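Local coordinates for ferritin light chain (Trichoplusia ni, PDB 1Z6O), which forms, with heavy chains, a secreted 24-subunit iron-storage shell, in which the light chain is thought to promote nucleation of the ferrihydrite core, at the interface of chains A and B. Residues are numbered along the deposited sequence; one frame, centred on the assembly and turned at random. Chains: chain A, Ferritin light chain; chain B, Ferritin heavy chain.

The interface of chains A and B. Residues chain A 57, 60-61, 64, 118-119; chain B 79, 84-88.
A:Glu119 sets its CG anti to its own carbonyl carbon (chi1 -53°) and then bends at chi2, which carries the carboxylate across to the backbone of B:Val88. There OE2 accepts a hydrogen bond from B:Val88 N, 2.7 Å away and lying nearly along the carboxylate C-O axis. An alanine in place of A:Glu119 would probably leave the B:Val88 amide without this acceptor and let the heavy-chain loop shift more easily. A:Tyr61 turns its CG anti to the backbone N (chi1 -178°), standing the ring between A:Glu119 and A:Asn64; CA of A:Glu119 sits 3.6 Å above the centre of one face.

B:Val88 wedges in beside the A:Glu119 bond with both methyls. CG1 lies 4.0 Å from CB of A:Ala118 and reaches the backbone O of A:Leu57, while CG2 lies 4.0 Å from CD1 of the A:Tyr61 ring, the two side chains crossing at about a right angle. Farther along, CD2 of B:Leu79 packs 3.6 Å from CA of A:Asn64. The polar rim is wet: water 2 joins the A:Tyr61 hydroxyl to the B:Thr85 carbonyl, and water 1 sits 3.1 Å from A:Asn64 ND2 and 3.0 Å from B:Thr85 O.

In this heavy-light contact of the 24-subunit shell, the C-terminal end of light-chain helix 37-61 with the residues just after it, and the loop leading to helix 122-148, receive the end of heavy-chain helix 54-80 and the loop that follows it.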
loop_
_atom_site.group_PDB
_atom_site.type_symbol
_atom_site.label_atom_id
_atom_site.label_comp_id
_atom_site.label_asym_id
_atom_site.label_seq_id
_atom_site.Cartn_x
_atom_site.Cartn_y
_atom_site.Cartn_z
ATOM N N LEU A 57 43.905 -16.044 -21.284
ATOM C CA LEU A 57 44.363 -17.368 -21.711
ATOM C C LEU A 57 44.454 -18.321 -20.516
ATOM O O LEU A 57 44.171 -19.508 -20.653
ATOM C CB LEU A 57 45.716 -17.273 -22.434
ATOM C CG LEU A 57 45.654 -16.511 -23.775
ATOM C CD1 LEU A 57 47.061 -16.382 -24.352
ATOM C CD2 LEU A 57 44.738 -17.239 -24.759
ATOM N N ALA A 60 41.009 -19.476 -19.781
ATOM C CA ALA A 60 40.608 -20.485 -20.766
ATOM C C ALA A 60 41.233 -21.834 -20.417
ATOM O O ALA A 60 40.550 -22.857 -20.390
ATOM C CB ALA A 60 41.051 -20.055 -22.188
ATOM N N TYR A 61 42.533 -21.840 -20.136
ATOM C CA TYR A 61 43.204 -23.091 -19.805
ATOM C C TYR A 61 42.539 -23.814 -18.628
ATOM O O TYR A 61 42.345 -25.029 -18.674
ATOM C CB TYR A 61 44.677 -22.849 -19.472
ATOM C CG TYR A 61 45.421 -24.128 -19.166
ATOM C CD1 TYR A 61 45.718 -25.041 -20.180
ATOM C CD2 TYR A 61 45.804 -24.444 -17.859
ATOM C CE1 TYR A 61 46.378 -26.240 -19.904
ATOM C CE2 TYR A 61 46.467 -25.645 -17.571
ATOM C CZ TYR A 61 46.747 -26.531 -18.601
ATOM O OH TYR A 61 47.398 -27.706 -18.336
ATOM N N ASN A 64 39.373 -25.903 -19.486
ATOM C CA ASN A 64 39.360 -27.027 -20.436
ATOM C C ASN A 64 38.806 -28.237 -19.661
ATOM O O ASN A 64 38.749 -28.207 -18.426
ATOM C CB ASN A 64 40.749 -27.280 -21.115
ATOM C CG ASN A 64 41.764 -28.024 -20.241
ATOM O OD1 ASN A 64 41.470 -29.053 -19.642
ATOM N ND2 ASN A 64 42.991 -27.516 -20.215
ATOM N N ALA A 118 50.318 -19.990 -20.286
ATOM C CA ALA A 118 49.022 -20.261 -19.673
ATOM C C ALA A 118 48.851 -21.687 -19.157
ATOM O O ALA A 118 48.052 -21.920 -18.248
ATOM C CB ALA A 118 47.906 -19.932 -20.669
ATOM N N GLU A 119 49.589 -22.641 -19.725
ATOM C CA GLU A 119 49.467 -24.040 -19.292
ATOM C C GLU A 119 50.303 -24.278 -18.037
ATOM O O GLU A 119 51.503 -24.517 -18.125
ATOM C CB GLU A 119 49.930 -24.996 -20.407
ATOM C CG GLU A 119 49.246 -24.772 -21.756
ATOM C CD GLU A 119 49.929 -23.713 -22.624
ATOM O OE1 GLU A 119 50.851 -23.020 -22.141
ATOM O OE2 GLU A 119 49.535 -23.565 -23.802
ATOM N N LEU B 79 36.746 -24.920 -26.167
ATOM C CA LEU B 79 36.820 -25.591 -24.866
ATOM C C LEU B 79 35.660 -26.570 -24.693
ATOM O O LEU B 79 35.837 -27.672 -24.165
ATOM C CB LEU B 79 36.793 -24.558 -23.723
ATOM C CG LEU B 79 38.041 -23.663 -23.590
ATOM C CD1 LEU B 79 37.718 -22.462 -22.684
ATOM C CD2 LEU B 79 39.212 -24.488 -23.010
ATOM N N LEU B 84 41.935 -27.250 -26.561
ATOM C CA LEU B 84 42.733 -26.365 -25.723
ATOM C C LEU B 84 43.199 -26.962 -24.399
ATOM O O LEU B 84 43.247 -26.277 -23.378
ATOM C CB LEU B 84 41.993 -25.031 -25.497
ATOM C CG LEU B 84 41.689 -24.271 -26.803
ATOM C CD1 LEU B 84 41.003 -22.936 -26.496
ATOM C CD2 LEU B 84 42.999 -24.026 -27.579
ATOM N N THR B 85 43.528 -28.252 -24.417
ATOM C CA THR B 85 44.097 -28.898 -23.240
ATOM C C THR B 85 45.604 -28.575 -23.295
ATOM O O THR B 85 46.345 -28.837 -22.352
ATOM C CB THR B 85 43.881 -30.412 -23.259
ATOM O OG1 THR B 85 44.237 -30.925 -24.546
ATOM C CG2 THR B 85 42.407 -30.725 -22.967
ATOM N N ASN B 86 46.035 -28.021 -24.427
ATOM C CA ASN B 86 47.409 -27.547 -24.632
ATOM C C ASN B 86 47.366 -26.538 -25.795
ATOM O O ASN B 86 46.298 -26.312 -26.367
ATOM C CB ASN B 86 48.378 -28.696 -24.936
ATOM C CG ASN B 86 47.910 -29.567 -26.067
ATOM O OD1 ASN B 86 47.204 -30.558 -25.855
ATOM N ND2 ASN B 86 48.289 -29.204 -27.287
ATOM N N ASP B 87 48.498 -25.920 -26.132
ATOM C CA ASP B 87 48.547 -24.934 -27.227
ATOM C C ASP B 87 47.663 -23.726 -26.951
ATOM O O ASP B 87 47.039 -23.169 -27.862
ATOM C CB ASP B 87 48.086 -25.567 -28.538
ATOM C CG ASP B 87 48.950 -26.729 -28.947
ATOM O OD1 ASP B 87 48.392 -27.762 -29.377
ATOM O OD2 ASP B 87 50.189 -26.603 -28.839
ATOM N N VAL B 88 47.593 -23.325 -25.691
ATOM C CA VAL B 88 46.783 -22.177 -25.340
ATOM C C VAL B 88 47.622 -20.897 -25.415
ATOM O O VAL B 88 47.163 -19.878 -25.925
ATOM C CB VAL B 88 46.192 -22.334 -23.913
ATOM C CG1 VAL B 88 45.412 -21.086 -23.535
ATOM C CG2 VAL B 88 45.268 -23.570 -23.860
HETATM O O HOH W 1 45.127 -29.652 -19.755
HETATM O O HOH W 2 48.801 -28.911 -21.013
#